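Local coordinates for protein acyltransferase (Actinoplanes teichomyceticus, PDB 4Q38) that transfers long-chain acyl groups from acyl-CoA to the amino sugar of teicoplanin-type glycopeptide antibiotics, here holding coenzyme A and a decanoyl-glucosamine, at residues Ser250-Asp255 and Asp290-Glu295. Sequence-based numbering, arbitrary orientation.
Sequences SSWMLD and DSSILE. With COA (coenzyme A), chain D.
The indole of Trp252 lies against the side chain of Ile293, the two crossing at about a right angle. Ile293 CD1 comes within 3.6 Å of Trp252 CE3, an oblique approach at the benzene side of the ring system, and CG1 of the same isoleucine touches CE3 and CD2 as well. A branched, stiff side chain suits this buried place on helix 290-298: CG1 anti to the backbone N (chi1 -161°) carries the longer arm to the indole. Met253 CG sits on one face, displaced to the margin of the ring, 3.7 Å from its plane, while Phe296, one residue beyond the segment, brings its own ring to the indole with the planes about 20° apart.

A tryptophan fits because its large apolar surface also carries one polar N-H. Trp252 NE1 donates to the pantetheine carbonyl oxygen O5P of coenzyme A over 3.1 Å, a somewhat bent bond (141°) to an oxygen near the ring plane. Held at this edge and packed by Met253 and Ile293, the indole should be restricted in rotation.

Ser292 joins the contact through a water, which accepts from Trp252 N (3.1 Å) and lies 2.5 Å from Ser292 OG, a short separation to be read with caution; it links turn and helix. Ser251 OG accepts from Met253 N at 3.0 Å in an ST turn that shapes the chain as strand 246-251 ends. The same OG lies 3.2 Å from the thiol sulfur S1P of coenzyme A. Strand end and turn thus line the pantetheine arm in a GNAT-like domain, with Ile293 packed against Trp252 and Phe296 adding a CoA-binding residue. The decanoyl-glucosamine touches Ser250, Ser251, Met253 and Leu254, consistent with a site where the acyl-CoA thioester would meet the acceptor sugar.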
# COMPACT_ATOMS: atom_id res chain seq x y z
N SER A 250 8.48 0.60 -11.06
CA SER A 250 9.30 -0.59 -10.80
C SER A 250 8.34 -1.74 -10.53
O SER A 250 7.50 -1.64 -9.64
CB SER A 250 10.23 -0.40 -9.60
OG SER A 250 11.11 0.69 -9.78
N SER A 251 8.45 -2.82 -11.30
CA SER A 251 7.46 -3.89 -11.19
C SER A 251 7.90 -5.18 -11.84
O SER A 251 8.66 -5.18 -12.81
CB SER A 251 6.14 -3.44 -11.83
OG SER A 251 5.12 -4.42 -11.64
N TRP A 252 7.40 -6.29 -11.31
CA TRP A 252 7.48 -7.57 -12.00
C TRP A 252 6.89 -7.49 -13.40
O TRP A 252 7.29 -8.24 -14.30
CB TRP A 252 6.76 -8.63 -11.18
CG TRP A 252 5.27 -8.38 -11.03
CD1 TRP A 252 4.63 -7.68 -10.01
CD2 TRP A 252 4.20 -8.80 -11.94
NE1 TRP A 252 3.27 -7.65 -10.22
CE2 TRP A 252 2.95 -8.31 -11.35
CE3 TRP A 252 4.15 -9.52 -13.14
CZ2 TRP A 252 1.72 -8.53 -11.95
CZ3 TRP A 252 2.91 -9.73 -13.73
CH2 TRP A 252 1.72 -9.24 -13.15
N MET A 253 5.96 -6.54 -13.60
CA MET A 253 5.21 -6.34 -14.85
C MET A 253 6.08 -5.91 -16.02
O MET A 253 5.73 -6.11 -17.18
CB MET A 253 4.18 -5.23 -14.70
CG MET A 253 2.84 -5.62 -14.12
SD MET A 253 1.86 -4.11 -14.15
CE MET A 253 0.96 -4.31 -12.62
N LEU A 254 7.18 -5.25 -15.69
CA LEU A 254 8.06 -4.69 -16.69
C LEU A 254 9.14 -5.68 -17.12
O LEU A 254 9.98 -5.34 -17.93
CB LEU A 254 8.69 -3.39 -16.17
CG LEU A 254 7.73 -2.19 -16.17
CD1 LEU A 254 8.40 -0.98 -15.52
CD2 LEU A 254 7.25 -1.85 -17.58
N ASP A 255 9.12 -6.88 -16.55
CA ASP A 255 10.10 -7.93 -16.89
C ASP A 255 9.85 -8.45 -18.31
O ASP A 255 8.85 -9.10 -18.56
CB ASP A 255 10.01 -9.08 -15.90
CG ASP A 255 11.13 -10.11 -16.07
OD1 ASP A 255 11.83 -10.11 -17.12
OD2 ASP A 255 11.32 -10.93 -15.15
N ASP A 290 11.57 -12.98 -7.56
CA ASP A 290 10.66 -14.11 -7.46
C ASP A 290 9.54 -13.89 -6.43
O ASP A 290 8.38 -14.19 -6.70
CB ASP A 290 11.44 -15.39 -7.12
CG ASP A 290 12.28 -15.89 -8.29
OD1 ASP A 290 12.18 -15.35 -9.42
OD2 ASP A 290 13.06 -16.84 -8.09
N SER A 291 9.89 -13.38 -5.26
CA SER A 291 8.90 -13.18 -4.19
C SER A 291 7.85 -12.14 -4.60
O SER A 291 6.67 -12.29 -4.29
CB SER A 291 9.59 -12.80 -2.88
OG SER A 291 10.37 -11.63 -3.04
N SER A 292 8.27 -11.10 -5.32
CA SER A 292 7.36 -10.06 -5.78
C SER A 292 6.28 -10.61 -6.71
O SER A 292 5.09 -10.42 -6.45
CB SER A 292 8.13 -8.93 -6.46
OG SER A 292 7.25 -7.89 -6.85
N ILE A 293 6.69 -11.30 -7.78
CA ILE A 293 5.71 -11.84 -8.74
C ILE A 293 4.81 -12.88 -8.06
O ILE A 293 3.63 -12.99 -8.37
CB ILE A 293 6.37 -12.35 -10.06
CG1 ILE A 293 5.32 -12.45 -11.18
CG2 ILE A 293 7.10 -13.67 -9.86
CD1 ILE A 293 5.91 -12.59 -12.58
N LEU A 294 5.36 -13.63 -7.11
CA LEU A 294 4.58 -14.63 -6.39
C LEU A 294 3.54 -13.94 -5.49
O LEU A 294 2.39 -14.38 -5.41
CB LEU A 294 5.49 -15.57 -5.60
CG LEU A 294 6.25 -16.63 -6.43
CD1 LEU A 294 7.39 -17.24 -5.62
CD2 LEU A 294 5.33 -17.70 -6.97
N GLU A 295 3.93 -12.84 -4.85
CA GLU A 295 2.98 -12.02 -4.06
C GLU A 295 1.83 -11.56 -4.94
O GLU A 295 0.66 -11.83 -4.65
CB GLU A 295 3.68 -10.83 -3.39
CG GLU A 295 2.75 -9.77 -2.79
CD GLU A 295 1.95 -10.25 -1.58
OE1 GLU A 295 2.35 -11.24 -0.94
OE2 GLU A 295 0.91 -9.63 -1.27
N1A COA D . -3.02 -13.12 -11.03
C2A COA D . -3.43 -14.14 -11.82
N3A COA D . -3.64 -14.02 -13.14
C4A COA D . -3.43 -12.83 -13.76
C5A COA D . -2.99 -11.67 -12.97
C6A COA D . -2.78 -11.88 -11.52
N6A COA D . -2.36 -10.89 -10.70
N7A COA D . -2.87 -10.65 -13.83
C8A COA D . -3.20 -11.10 -15.06
N9A COA D . -3.55 -12.40 -15.02
C1B COA D . -3.96 -13.25 -16.16
C2B COA D . -5.11 -12.67 -16.96
O2B COA D . -6.37 -13.08 -16.42
C3B COA D . -4.84 -13.23 -18.34
O3B COA D . -5.23 -14.61 -18.35
P3B COA D . -5.57 -15.44 -19.70
O7A COA D . -6.92 -14.91 -20.08
O8A COA D . -5.51 -16.87 -19.21
O9A COA D . -4.47 -15.11 -20.68
C4B COA D . -3.32 -13.18 -18.42
O4B COA D . -2.87 -13.33 -17.08
C5B COA D . -2.76 -11.89 -19.04
O5B COA D . -3.13 -10.76 -18.23
P1A COA D . -2.93 -9.24 -18.70
O1A COA D . -3.99 -8.83 -19.69
O2A COA D . -1.48 -9.09 -19.06
O3A COA D . -3.18 -8.44 -17.31
P2A COA D . -4.60 -7.94 -16.74
O4A COA D . -4.91 -6.58 -17.31
O5A COA D . -5.65 -9.02 -16.86
O6A COA D . -4.24 -7.81 -15.18
CBP COA D . -3.40 -6.47 -13.29
CCP COA D . -3.24 -6.87 -14.75
CDP COA D . -2.24 -5.53 -12.99
CEP COA D . -4.72 -5.75 -13.12
CAP COA D . -3.34 -7.72 -12.38
OAP COA D . -2.15 -8.46 -12.64
C9P COA D . -3.41 -7.48 -10.88
O9P COA D . -4.47 -7.20 -10.35
N8P COA D . -2.28 -7.62 -10.18
C7P COA D . -2.17 -7.26 -8.78
C6P COA D . -1.68 -5.82 -8.62
C5P COA D . -0.26 -5.66 -9.15
O5P COA D . 0.38 -6.65 -9.51
N4P COA D . 0.21 -4.42 -9.21
C3P COA D . 1.62 -4.13 -9.47
C2P COA D . 2.50 -4.34 -8.25
S1P COA D . 4.24 -3.95 -8.65
O HOH W 1 7.00 -5.90 -8.30